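Local atomic coordinates of monovalent Na+/H+ antiporter subunit D (Dietzia sp. DQ12-45-1b, PDB entry 7D3U), a protein that forms part of the multi-subunit Mrp antiporter of the cell membrane, where it probably contributes to exchanging sodium ions for protons. Residues A104-Y109 with M147-S152; L114-G119 with L141-L146; F318-L323 with N561-T566. All blocks are in the same frame, centred on the assembly; numbering follows the deposited sequence.

Contact 1. Residues A104-Y109 with M147-S152; sequences AYKRFY and MMITRS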
loop_
_atom_site.group_PDB
_atom_site.type_symbol
_atom_site.label_atom_id
_atom_site.label_comp_id
_atom_site.label_asym_id
_atom_site.label_seq_id
_atom_site.Cartn_x
_atom_site.Cartn_y
_atom_site.Cartn_z
ATOM N N ALA A 104 -3.756 17.885 -10.159
ATOM C CA ALA A 104 -2.942 19.027 -9.758
ATOM C C ALA A 104 -3.588 20.348 -10.136
ATOM O O ALA A 104 -3.060 21.407 -9.782
ATOM C CB ALA A 104 -1.519 18.977 -10.332
ATOM N N TYR A 105 -4.713 20.322 -10.846
ATOM C CA TYR A 105 -5.556 21.487 -11.029
ATOM C C TYR A 105 -6.811 21.423 -10.180
ATOM O O TYR A 105 -7.442 22.459 -9.956
ATOM C CB TYR A 105 -5.952 21.638 -12.504
ATOM C CG TYR A 105 -4.786 21.887 -13.430
ATOM C CD1 TYR A 105 -4.196 23.140 -13.511
ATOM C CD2 TYR A 105 -4.275 20.871 -14.222
ATOM C CE1 TYR A 105 -3.133 23.373 -14.357
ATOM C CE2 TYR A 105 -3.211 21.094 -15.069
ATOM C CZ TYR A 105 -2.643 22.347 -15.132
ATOM O OH TYR A 105 -1.582 22.575 -15.976
ATOM N N LYS A 106 -7.180 20.237 -9.703
ATOM C CA LYS A 106 -8.253 20.114 -8.736
ATOM C C LYS A 106 -7.862 20.812 -7.438
ATOM O O LYS A 106 -6.693 21.112 -7.189
ATOM C CB LYS A 106 -8.566 18.643 -8.469
ATOM C CG LYS A 106 -8.806 17.828 -9.726
ATOM C CD LYS A 106 -10.098 18.229 -10.407
ATOM C CE LYS A 106 -10.194 17.636 -11.798
ATOM N NZ LYS A 106 -9.647 18.554 -12.829
ATOM N N ARG A 107 -8.863 21.081 -6.610
ATOM C CA ARG A 107 -8.616 21.785 -5.364
ATOM C C ARG A 107 -7.768 20.942 -4.424
ATOM O O ARG A 107 -7.934 19.722 -4.334
ATOM C CB ARG A 107 -9.937 22.150 -4.693
ATOM C CG ARG A 107 -10.587 23.392 -5.264
ATOM C CD ARG A 107 -9.878 24.644 -4.795
ATOM N NE ARG A 107 -10.358 25.078 -3.489
ATOM C CZ ARG A 107 -11.235 26.058 -3.305
ATOM N NH1 ARG A 107 -11.728 26.711 -4.347
ATOM N NH2 ARG A 107 -11.617 26.386 -2.079
ATOM N N PHE A 108 -6.841 21.605 -3.735
ATOM C CA PHE A 108 -6.075 21.013 -2.638
ATOM C C PHE A 108 -5.198 19.850 -3.092
ATOM O O PHE A 108 -4.863 18.976 -2.294
ATOM C CB PHE A 108 -6.995 20.558 -1.503
ATOM C CG PHE A 108 -7.984 21.596 -1.068
ATOM C CD1 PHE A 108 -7.629 22.930 -1.002
ATOM C CD2 PHE A 108 -9.275 21.236 -0.732
ATOM C CE1 PHE A 108 -8.542 23.881 -0.604
ATOM C CE2 PHE A 108 -10.189 22.183 -0.334
ATOM C CZ PHE A 108 -9.823 23.507 -0.272
ATOM N N TYR A 109 -4.815 19.806 -4.362
ATOM C CA TYR A 109 -3.860 18.770 -4.739
ATOM C C TYR A 109 -2.435 19.188 -4.378
ATOM O O TYR A 109 -1.702 18.378 -3.797
ATOM C CB TYR A 109 -3.961 18.415 -6.224
ATOM C CG TYR A 109 -3.088 17.245 -6.624
ATOM C CD1 TYR A 109 -1.768 17.435 -7.011
ATOM C CD2 TYR A 109 -3.584 15.950 -6.610
ATOM C CE1 TYR A 109 -0.972 16.373 -7.380
ATOM C CE2 TYR A 109 -2.793 14.881 -6.974
ATOM C CZ TYR A 109 -1.490 15.098 -7.357
ATOM O OH TYR A 109 -0.700 14.033 -7.720
ATOM N N MET A 147 -7.013 10.195 -2.693
ATOM C CA MET A 147 -7.750 9.105 -3.317
ATOM C C MET A 147 -9.064 9.564 -3.929
ATOM O O MET A 147 -9.651 8.821 -4.721
ATOM C CB MET A 147 -8.010 7.995 -2.302
ATOM C CG MET A 147 -6.750 7.337 -1.779
ATOM S SD MET A 147 -7.089 5.966 -0.667
ATOM C CE MET A 147 -7.882 4.824 -1.792
ATOM N N MET A 148 -9.540 10.758 -3.579
ATOM C CA MET A 148 -10.734 11.322 -4.189
ATOM C C MET A 148 -10.425 12.250 -5.354
ATOM O O MET A 148 -11.311 12.500 -6.177
ATOM C CB MET A 148 -11.556 12.085 -3.145
ATOM C CG MET A 148 -12.038 11.232 -1.985
ATOM S SD MET A 148 -13.655 10.494 -2.275
ATOM C CE MET A 148 -13.180 8.874 -2.866
ATOM N N ILE A 149 -9.201 12.765 -5.437
ATOM C CA ILE A 149 -8.808 13.609 -6.559
ATOM C C ILE A 149 -8.717 12.749 -7.810
ATOM O O ILE A 149 -7.909 11.817 -7.884
ATOM C CB ILE A 149 -7.477 14.315 -6.276
ATOM C CG1 ILE A 149 -7.616 15.262 -5.088
ATOM C CG2 ILE A 149 -7.014 15.072 -7.503
ATOM C CD1 ILE A 149 -8.571 16.393 -5.331
ATOM N N THR A 150 -9.546 13.057 -8.802
ATOM C CA THR A 150 -9.566 12.317 -10.052
ATOM C C THR A 150 -9.391 13.284 -11.214
ATOM O O THR A 150 -9.555 14.498 -11.068
ATOM C CB THR A 150 -10.867 11.525 -10.214
ATOM O OG1 THR A 150 -10.980 10.579 -9.145
ATOM C CG2 THR A 150 -10.866 10.770 -11.529
ATOM N N ARG A 151 -9.047 12.725 -12.375
ATOM C CA ARG A 151 -8.858 13.541 -13.569
ATOM C C ARG A 151 -10.126 14.296 -13.942
ATOM O O ARG A 151 -10.053 15.415 -14.460
ATOM C CB ARG A 151 -8.394 12.658 -14.727
ATOM C CG ARG A 151 -8.444 13.315 -16.094
ATOM C CD ARG A 151 -7.952 12.375 -17.184
ATOM N NE ARG A 151 -8.873 11.269 -17.426
ATOM C CZ ARG A 151 -8.735 10.053 -16.906
ATOM N NH1 ARG A 151 -9.622 9.107 -17.182
ATOM N NH2 ARG A 151 -7.711 9.781 -16.111
ATOM N N SER A 152 -11.293 13.716 -13.670
ATOM C CA SER A 152 -12.564 14.338 -14.009
ATOM C C SER A 152 -13.194 15.092 -12.850
ATOM O O SER A 152 -14.269 15.674 -13.025
ATOM C CB SER A 152 -13.550 13.283 -14.510
ATOM O OG SER A 152 -13.763 12.288 -13.527
#

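Contact 2. Residues L114-G119 with L141-L146; sequences LLVTAG and LPSYGL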
loop_
_atom_site.group_PDB
_atom_site.type_symbol
_atom_site.label_atom_id
_atom_site.label_comp_id
_atom_site.label_asym_id
_atom_site.label_seq_id
_atom_site.Cartn_x
_atom_site.Cartn_y
_atom_site.Cartn_z
ATOM N N LEU A 114 2.185 18.094 -0.654
ATOM C CA LEU A 114 3.211 18.620 0.239
ATOM C C LEU A 114 3.036 18.088 1.655
ATOM O O LEU A 114 4.022 17.836 2.354
ATOM C CB LEU A 114 3.181 20.145 0.227
ATOM C CG LEU A 114 3.776 20.772 -1.030
ATOM C CD1 LEU A 114 3.840 22.280 -0.902
ATOM C CD2 LEU A 114 5.148 20.196 -1.302
ATOM N N LEU A 115 1.792 17.894 2.092
ATOM C CA LEU A 115 1.563 17.331 3.417
ATOM C C LEU A 115 1.983 15.867 3.475
ATOM O O LEU A 115 2.552 15.417 4.476
ATOM C CB LEU A 115 0.095 17.495 3.803
ATOM C CG LEU A 115 -0.287 18.912 4.233
ATOM C CD1 LEU A 115 -1.654 19.296 3.706
ATOM C CD2 LEU A 115 -0.255 19.027 5.741
ATOM N N VAL A 116 1.731 15.113 2.403
ATOM C CA VAL A 116 2.211 13.736 2.330
ATOM C C VAL A 116 3.734 13.703 2.347
ATOM O O VAL A 116 4.345 12.853 3.003
ATOM C CB VAL A 116 1.641 13.038 1.083
ATOM C CG1 VAL A 116 2.225 11.657 0.931
ATOM C CG2 VAL A 116 0.137 12.943 1.178
ATOM N N THR A 117 4.368 14.633 1.631
ATOM C CA THR A 117 5.825 14.699 1.625
ATOM C C THR A 117 6.368 15.024 3.010
ATOM O O THR A 117 7.365 14.436 3.447
ATOM C CB THR A 117 6.290 15.732 0.598
ATOM O OG1 THR A 117 5.848 15.343 -0.708
ATOM C CG2 THR A 117 7.797 15.858 0.594
ATOM N N ALA A 118 5.722 15.950 3.720
ATOM C CA ALA A 118 6.139 16.267 5.080
ATOM C C ALA A 118 5.985 15.063 5.998
ATOM O O ALA A 118 6.863 14.787 6.822
ATOM C CB ALA A 118 5.336 17.450 5.614
ATOM N N GLY A 119 4.877 14.335 5.869
ATOM C CA GLY A 119 4.698 13.138 6.676
ATOM C C GLY A 119 5.742 12.078 6.386
ATOM O O GLY A 119 6.237 11.413 7.298
ATOM N N LEU A 141 -3.283 10.630 6.244
ATOM C CA LEU A 141 -4.467 11.475 6.120
ATOM C C LEU A 141 -4.526 12.239 4.801
ATOM O O LEU A 141 -5.599 12.238 4.172
ATOM C CB LEU A 141 -4.556 12.428 7.317
ATOM C CG LEU A 141 -5.233 11.842 8.554
ATOM C CD1 LEU A 141 -4.402 10.711 9.131
ATOM C CD2 LEU A 141 -5.450 12.928 9.584
ATOM N N PRO A 142 -3.463 12.902 4.327
ATOM C CA PRO A 142 -3.526 13.492 2.984
ATOM C C PRO A 142 -3.599 12.457 1.889
ATOM O O PRO A 142 -4.033 12.783 0.780
ATOM C CB PRO A 142 -2.230 14.307 2.892
ATOM C CG PRO A 142 -1.808 14.512 4.291
ATOM C CD PRO A 142 -2.221 13.280 5.013
ATOM N N SER A 143 -3.182 11.222 2.159
ATOM C CA SER A 143 -3.345 10.169 1.169
ATOM C C SER A 143 -4.816 9.863 0.936
ATOM O O SER A 143 -5.225 9.583 -0.194
ATOM C CB SER A 143 -2.602 8.914 1.609
ATOM O OG SER A 143 -1.346 9.237 2.174
ATOM N N TYR A 144 -5.626 9.917 1.993
ATOM C CA TYR A 144 -7.051 9.658 1.840
ATOM C C TYR A 144 -7.729 10.753 1.031
ATOM O O TYR A 144 -8.670 10.475 0.279
ATOM C CB TYR A 144 -7.715 9.520 3.208
ATOM C CG TYR A 144 -7.057 8.508 4.118
ATOM C CD1 TYR A 144 -6.345 7.435 3.601
ATOM C CD2 TYR A 144 -7.153 8.625 5.497
ATOM C CE1 TYR A 144 -5.744 6.512 4.429
ATOM C CE2 TYR A 144 -6.555 7.705 6.333
ATOM C CZ TYR A 144 -5.853 6.652 5.794
ATOM O OH TYR A 144 -5.256 5.732 6.624
ATOM N N GLY A 145 -7.271 11.998 1.170
ATOM C CA GLY A 145 -7.804 13.064 0.345
ATOM C C GLY A 145 -7.393 12.946 -1.106
ATOM O O GLY A 145 -8.166 13.292 -2.003
ATOM N N LEU A 146 -6.179 12.452 -1.361
ATOM C CA LEU A 146 -5.716 12.274 -2.731
ATOM C C LEU A 146 -6.424 11.129 -3.438
ATOM O O LEU A 146 -6.435 11.094 -4.672
ATOM C CB LEU A 146 -4.207 12.037 -2.750
ATOM C CG LEU A 146 -3.322 13.241 -2.438
ATOM C CD1 LEU A 146 -1.859 12.850 -2.495
ATOM C CD2 LEU A 146 -3.614 14.366 -3.404
#

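Contact 3. Residues F318-L323 with N561-T566; sequences FGPIGL and NLYDPT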
loop_
_atom_site.group_PDB
_atom_site.type_symbol
_atom_site.label_atom_id
_atom_site.label_comp_id
_atom_site.label_asym_id
_atom_site.label_seq_id
_atom_site.Cartn_x
_atom_site.Cartn_y
_atom_site.Cartn_z
ATOM N N PHE A 318 19.749 -11.061 7.481
ATOM C CA PHE A 318 20.492 -10.019 8.179
ATOM C C PHE A 318 21.993 -10.262 8.122
ATOM O O PHE A 318 22.464 -11.386 8.310
ATOM C CB PHE A 318 20.027 -9.940 9.632
ATOM C CG PHE A 318 20.085 -8.560 10.208
ATOM C CD1 PHE A 318 19.020 -7.691 10.062
ATOM C CD2 PHE A 318 21.202 -8.131 10.897
ATOM C CE1 PHE A 318 19.070 -6.422 10.592
ATOM C CE2 PHE A 318 21.258 -6.863 11.428
ATOM C CZ PHE A 318 20.190 -6.008 11.275
ATOM N N GLY A 319 22.738 -9.193 7.861
ATOM C CA GLY A 319 24.166 -9.268 7.698
ATOM C C GLY A 319 24.664 -8.159 6.798
ATOM O O GLY A 319 23.891 -7.318 6.330
ATOM N N PRO A 320 25.972 -8.130 6.542
ATOM C CA PRO A 320 26.513 -7.074 5.674
ATOM C C PRO A 320 26.025 -7.168 4.241
ATOM O O PRO A 320 25.907 -6.135 3.571
ATOM C CB PRO A 320 28.032 -7.281 5.768
ATOM C CG PRO A 320 28.242 -8.150 6.970
ATOM C CD PRO A 320 27.027 -9.006 7.070
ATOM N N ILE A 321 25.732 -8.368 3.749
ATOM C CA ILE A 321 25.357 -8.544 2.351
ATOM C C ILE A 321 23.846 -8.532 2.171
ATOM O O ILE A 321 23.335 -7.928 1.223
ATOM C CB ILE A 321 25.978 -9.843 1.809
ATOM C CG1 ILE A 321 27.458 -9.914 2.180
ATOM C CG2 ILE A 321 25.802 -9.925 0.306
ATOM C CD1 ILE A 321 28.104 -11.238 1.859
ATOM N N GLY A 322 23.115 -9.201 3.062
ATOM C CA GLY A 322 21.668 -9.238 2.937
ATOM C C GLY A 322 21.035 -7.868 3.082
ATOM O O GLY A 322 20.127 -7.512 2.328
ATOM N N LEU A 323 21.512 -7.078 4.044
ATOM C CA LEU A 323 20.969 -5.737 4.232
ATOM C C LEU A 323 21.301 -4.836 3.052
ATOM O O LEU A 323 20.468 -4.026 2.632
ATOM C CB LEU A 323 21.497 -5.136 5.531
ATOM C CG LEU A 323 20.837 -5.618 6.818
ATOM C CD1 LEU A 323 21.660 -5.185 8.010
ATOM C CD2 LEU A 323 19.425 -5.079 6.921
ATOM N N ASN A 561 24.865 0.912 8.826
ATOM C CA ASN A 561 24.162 1.569 9.916
ATOM C C ASN A 561 23.086 0.688 10.531
ATOM O O ASN A 561 22.427 1.112 11.484
ATOM C CB ASN A 561 23.540 2.876 9.424
ATOM C CG ASN A 561 24.575 3.934 9.127
ATOM O OD1 ASN A 561 25.662 3.932 9.704
ATOM N ND2 ASN A 561 24.249 4.841 8.219
ATOM N N LEU A 562 22.888 -0.519 10.005
ATOM C CA LEU A 562 21.887 -1.444 10.512
ATOM C C LEU A 562 22.500 -2.684 11.147
ATOM O O LEU A 562 22.091 -3.076 12.243
ATOM C CB LEU A 562 20.930 -1.853 9.385
ATOM C CG LEU A 562 20.165 -0.712 8.716
ATOM C CD1 LEU A 562 19.209 -1.249 7.673
ATOM C CD2 LEU A 562 19.422 0.104 9.752
ATOM N N TYR A 563 23.474 -3.317 10.495
ATOM C CA TYR A 563 24.139 -4.458 11.109
ATOM C C TYR A 563 25.170 -4.043 12.149
ATOM O O TYR A 563 25.837 -4.913 12.718
ATOM C CB TYR A 563 24.786 -5.352 10.040
ATOM C CG TYR A 563 25.975 -4.778 9.291
ATOM C CD1 TYR A 563 27.215 -4.636 9.903
ATOM C CD2 TYR A 563 25.866 -4.422 7.955
ATOM C CE1 TYR A 563 28.297 -4.126 9.214
ATOM C CE2 TYR A 563 26.943 -3.916 7.258
ATOM C CZ TYR A 563 28.156 -3.769 7.893
ATOM O OH TYR A 563 29.231 -3.264 7.201
ATOM N N ASP A 564 25.310 -2.744 12.410
ATOM C CA ASP A 564 26.221 -2.242 13.438
ATOM C C ASP A 564 25.703 -0.893 13.912
ATOM O O ASP A 564 26.244 0.162 13.565
ATOM C CB ASP A 564 27.645 -2.130 12.896
ATOM C CG ASP A 564 28.678 -2.003 13.994
ATOM O OD1 ASP A 564 28.640 -1.000 14.738
ATOM O OD2 ASP A 564 29.528 -2.909 14.116
ATOM N N PRO A 565 24.644 -0.892 14.718
ATOM C CA PRO A 565 23.998 0.371 15.083
ATOM C C PRO A 565 24.676 1.073 16.245
ATOM O O PRO A 565 24.096 1.983 16.842
ATOM C CB PRO A 565 22.580 -0.069 15.448
ATOM C CG PRO A 565 22.777 -1.420 16.035
ATOM C CD PRO A 565 23.945 -2.050 15.304
ATOM N N THR A 566 25.898 0.656 16.584
ATOM C CA THR A 566 26.625 1.320 17.660
ATOM C C THR A 566 26.877 2.785 17.329
ATOM O O THR A 566 26.767 3.652 18.201
ATOM C CB THR A 566 27.943 0.600 17.930
ATOM O OG1 THR A 566 28.888 0.931 16.906
ATOM C CG2 THR A 566 27.730 -0.903 17.945
#

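Contact 1. Residues A104-Y109 with M147-S152
The apolar part of this contact is built on I149, whose two branches split the work. CG1 lies anti to the carbonyl carbon (chi1 -63°), and the CD1 it carries ends 3.5 Å from R107 O and 3.9 Å from K106 CB, tucked under the type II turn that runs from K106 to Y109. CG2, anti to the backbone N, goes the other way and meets the Y109 ring obliquely, 3.7 Å from CD2. The K106 and I149 side chains run alongside each other in opposing senses, so it is the CB and CG of the lysine that pack on the isoleucine.

The polar part belongs to the far half of K106. Bent at chi2 and again at chi4, the chain carries CE across the backbone carbonyls of 147-152, 3.3 Å from T150 O and 3.5 Å from R151 O, a setting that would favour the positive end. NZ spends its charge elsewhere, in a salt bridge to D458 and a weak hydrogen bond to G102 O. T150 OG1 and S152 OG are likewise anchored outside, to R154 O and L446 O.

L758 of subunit A packs on R107 and I149. Both segments are loops: 104-109 leads from helix 80-101 into helix 109-125, with F108 at the N-cap position, while 147-152 joins helix 129-146 to helix 157-187.

Contact 2. Residues L114-G119 with L141-L146
S143 OG, the polar side-chain atom at the interface itself, is gripped by one hydrogen bond, to M139 O one turn back on its own helix; T117 OG1 is held likewise by V113 O. The serine hydroxyl sits beside the backbone N (chi1 -41°), which folds it down onto that carbonyl and pays for a polar group inside a buried interface. Toward the other helix it offers little more than van der Waals contact, with OG 4.1 Å from V116 CG2.

V116 does most of the touching from its side. Its CG1 is anti to the backbone N (chi1 175°), which swings CG2 beside the N and out over P142. There CG2 rests against P142 CB at 3.2 Å, the two side chains passing flank to flank and pointing opposite ways. The same methyl reaches L146 CD1 at 4.2 Å, so a single valine branch spans P142, S143 and L146, a full turn of the facing helix. L115 adds a second foothold: its CB, rather than its branched tip, lies 3.6 Å from P142 CG. The proline ring is thus shared, CB to the valine and CG mainly to the leucine.

P142 also marks a kink, since its N makes no bond to the preceding turn. Around the kink, L141 O receives only weak bonds from Y144 N and G145 N, before L146 N to P142 O restores the regular pattern. V751 of subunit A packs on both L115 and P142, extending the seam across a subunit boundary.

The axes of the two short segments approach to 8.8 Å at 150°: an antiparallel helical hairpin made by helices 109-125 and 129-146, its proline-kinked arm packed through V116, L115 and the proline ring in the transmembrane bundle of this antiporter subunit.

Contact 3. Residues F318-L323 with N561-T566
Y563 leaves its backbone with CG in the crowded position between N and the carbonyl carbon (chi1 68°), and the rest of the side chain lies along the opening of helix 320-350. Its CB comes first, wedged between L323 CD1 at 3.7 Å and F318 CE2 at 4.1 Å. Farther out, CD2 passes over the backbone bend, 3.6 Å from P320 CA, with G319 O also close by. CE2 stays on the proline and meets P320 CB at 3.8 Å, and CZ is the last ring atom to touch it. Taken together, one face of the ring takes the proline in a CH-pi contact, with P320 CB 4.2 Å from the ring centroid and 26° off its normal, while L323 CD1 sits at the ring's edge.

That same L323 methyl ties the group together. It lies over one face of the F318 ring, offset toward the rim, and also touches L562 CB at 3.7 Å; the two leucines meet at a slant. F318 turns its edge to the other backbone, putting CZ 3.6 Å from L562 O, close to the ring plane. An alanine in place of Y563 would probably loosen the hold on the start of the helix, because the ring that lies against P320 would be lost.

At phi 153°, G319 has a backbone where a CB would jam against the preceding carbonyl O. Y258 of helix 249-263 packs against both L323 and L562. Beyond the contact, T566 OG1 donates to D564 OD1 where helix 566-572 begins. The loop near the C-terminus, between helices 549-559 and 566-572, packs against the first turn of helix 320-350, joining the chain's tail to its transmembrane bundle.

In the fold
Contacts 1 and 2 are successive levels of one hairpin. Contact 2 is nested inside the loop that contact 1 closes, their centres are 13 Å apart, and they meet directly where Y109 CD2 packs on L146 CD2 at 3.6 Å. Contact 3 follows later in the chain and touches neither: its centre is 31 Å from that of contact 2 and 42 Å from that of contact 1, on the opposite side of the chain's centre from contact 1. A bound dodecyl maltoside touches Y105 of contact 1, another lies about 7 Å from the F318 side chain in contact 3, and the nearest to the L115 side chain of contact 2 is about 13 Å away.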